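PDB 3VGP: transmembrane oligosaccharyl transferase, putative from Archaeoglobus fulgidus, which is a putative archaeal membrane oligosaccharyl transferase of the AglB family, represented here by its C-terminal globular domain. Local coordinates for residues 72-77 and 145-150. The protein carries 1 engineered substitution. Numbering follows the deposited sequence.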
loop_
_atom_site.group_PDB
_atom_site.type_symbol
_atom_site.label_atom_id
_atom_site.label_comp_id
_atom_site.label_asym_id
_atom_site.label_seq_id
_atom_site.Cartn_x
_atom_site.Cartn_y
_atom_site.Cartn_z
ATOM N N LYS A 72 -1.427 3.498 -13.459
ATOM C CA LYS A 72 -0.636 2.963 -14.562
ATOM C C LYS A 72 0.681 3.721 -14.711
ATOM O O LYS A 72 1.642 3.203 -15.282
ATOM C CB LYS A 72 -1.430 3.044 -15.868
ATOM C CG LYS A 72 -2.625 2.097 -15.928
ATOM C CD LYS A 72 -2.170 0.642 -15.937
ATOM C CE LYS A 72 -3.347 -0.326 -15.958
ATOM N NZ LYS A 72 -4.198 -0.160 -17.174
ATOM N N SER A 73 0.721 4.947 -14.200
ATOM C CA SER A 73 1.929 5.761 -14.281
ATOM C C SER A 73 2.437 6.106 -12.888
ATOM O O SER A 73 1.657 6.406 -11.987
ATOM C CB SER A 73 1.660 7.054 -15.058
ATOM O OG SER A 73 0.929 7.987 -14.282
ATOM N N GLU A 74 3.752 6.061 -12.717
ATOM C CA GLU A 74 4.349 6.370 -11.426
ATOM C C GLU A 74 4.022 7.798 -10.996
ATOM O O GLU A 74 3.914 8.085 -9.806
ATOM C CB GLU A 74 5.867 6.174 -11.486
ATOM C CG GLU A 74 6.575 6.548 -10.195
ATOM C CD GLU A 74 8.052 6.194 -10.197
ATOM O OE1 GLU A 74 8.679 6.206 -11.276
ATOM O OE2 GLU A 74 8.590 5.923 -9.104
ATOM N N ASP A 75 3.868 8.692 -11.969
ATOM C CA ASP A 75 3.546 10.085 -11.674
ATOM C C ASP A 75 2.244 10.218 -10.892
ATOM O O ASP A 75 2.145 11.029 -9.971
ATOM C CB ASP A 75 3.459 10.894 -12.969
ATOM C CG ASP A 75 4.697 11.728 -13.213
ATOM O OD1 ASP A 75 5.807 11.156 -13.260
ATOM O OD2 ASP A 75 4.560 12.962 -13.351
ATOM N N GLU A 76 1.249 9.414 -11.252
ATOM C CA GLU A 76 -0.040 9.443 -10.569
ATOM C C GLU A 76 0.083 8.844 -9.171
ATOM O O GLU A 76 -0.533 9.323 -8.217
ATOM C CB GLU A 76 -1.080 8.667 -11.375
ATOM N N ALA A 77 0.880 7.787 -9.055
ATOM C CA ALA A 77 1.074 7.124 -7.772
ATOM C C ALA A 77 1.801 8.031 -6.782
ATOM O O ALA A 77 1.365 8.187 -5.644
ATOM C CB ALA A 77 1.855 5.828 -7.968
ATOM N N THR A 145 11.441 5.326 -10.062
ATOM C CA THR A 145 12.405 6.312 -9.582
ATOM C C THR A 145 12.086 6.913 -8.216
ATOM O O THR A 145 12.975 7.441 -7.552
ATOM C CB THR A 145 12.556 7.480 -10.583
ATOM O OG1 THR A 145 11.365 8.274 -10.578
ATOM C CG2 THR A 145 12.791 6.946 -11.991
ATOM N N HIS A 146 10.829 6.827 -7.792
ATOM C CA HIS A 146 10.427 7.415 -6.517
ATOM C C HIS A 146 10.185 6.427 -5.383
ATOM O O HIS A 146 9.725 6.818 -4.312
ATOM C CB HIS A 146 9.167 8.260 -6.712
ATOM C CG HIS A 146 9.332 9.373 -7.698
ATOM N ND1 HIS A 146 10.162 10.451 -7.472
ATOM C CD2 HIS A 146 8.792 9.565 -8.924
ATOM C CE1 HIS A 146 10.125 11.259 -8.516
ATOM N NE2 HIS A 146 9.301 10.745 -9.412
ATOM N N PHE A 147 10.502 5.157 -5.607
ATOM C CA PHE A 147 10.286 4.138 -4.587
ATOM C C PHE A 147 11.474 3.200 -4.475
ATOM O O PHE A 147 12.023 2.760 -5.483
ATOM C CB PHE A 147 9.025 3.337 -4.924
ATOM C CG PHE A 147 7.798 4.186 -5.052
ATOM C CD1 PHE A 147 7.069 4.546 -3.930
ATOM C CD2 PHE A 147 7.401 4.673 -6.294
ATOM C CE1 PHE A 147 5.960 5.382 -4.036
ATOM C CE2 PHE A 147 6.298 5.509 -6.413
ATOM C CZ PHE A 147 5.573 5.866 -5.282
ATOM N N ARG A 148 11.864 2.901 -3.241
ATOM C CA ARG A 148 12.993 2.019 -2.981
ATOM C C ARG A 148 12.624 0.896 -2.007
ATOM O O ARG A 148 12.097 1.151 -0.926
ATOM C CB ARG A 148 14.151 2.845 -2.398
ATOM C CG ARG A 148 15.355 2.035 -1.949
ATOM C CD ARG A 148 16.426 2.943 -1.344
ATOM N NE ARG A 148 17.620 2.188 -0.970
ATOM C CZ ARG A 148 18.706 2.721 -0.419
ATOM N NH1 ARG A 148 18.761 4.023 -0.169
ATOM N NH2 ARG A 148 19.739 1.947 -0.116
ATOM N N LEU A 149 12.893 -0.349 -2.391
ATOM C CA LEU A 149 12.617 -1.473 -1.502
ATOM C C LEU A 149 13.639 -1.401 -0.369
ATOM O O LEU A 149 14.850 -1.410 -0.618
ATOM C CB LEU A 149 12.767 -2.803 -2.245
ATOM C CG LEU A 149 12.572 -4.062 -1.400
ATOM C CD1 LEU A 149 11.138 -4.131 -0.878
ATOM C CD2 LEU A 149 12.881 -5.291 -2.248
ATOM N N VAL A 150 13.160 -1.322 0.870
ATOM C CA VAL A 150 14.057 -1.227 2.017
ATOM C C VAL A 150 13.975 -2.360 3.033
ATOM O O VAL A 150 14.886 -2.526 3.846
ATOM C CB VAL A 150 13.860 0.105 2.781
ATOM C CG1 VAL A 150 14.269 1.270 1.900
ATOM C CG2 VAL A 150 12.411 0.250 3.225
#
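E74 reaches from the first turn of helix 74-84 over the backbone of T145 and H146, its carboxylate taking two consecutive backbone N-H groups just ahead of strand 147-153. The contact thus ties a helix N-terminus in the AglB core domain to the start of an outermost strand of the mixed sheet. CG of E74 stands anti to the backbone N (chi1 177°) and the chain stays extended beyond it, which carries the carboxylate a full side-chain length from the helix. OE1 of E74 accepts from T145 N at 3.1 Å through its syn lone pair. OE2 of E74 is met by H146 N at 2.7 Å, also on the syn side but 34° out of the carboxylate plane. Both oxygens are therefore engaged by main-chain donors, which fixes the rotation of the group. OG1 of T145 adds a weak hydrogen bond to OE1 of E74, 3.5 Å long.

Two rings border the acid. The carboxylate is nearly coplanar with the F147 ring and lies at its edge; the imidazole of H146 is turned steeply, its plane 69° from the carboxylate. Both H146 and F147 also touch I78, one turn further along the helix, and F147 reaches L136 of helix 132-138. At the start of the helix S73 is the N-cap, its OG accepting a weak bond from E76 N. At the start of the strand, CD2 of F147 comes to 3.3 Å from OE2 of E74, the same oxygen that accepts from H146 N.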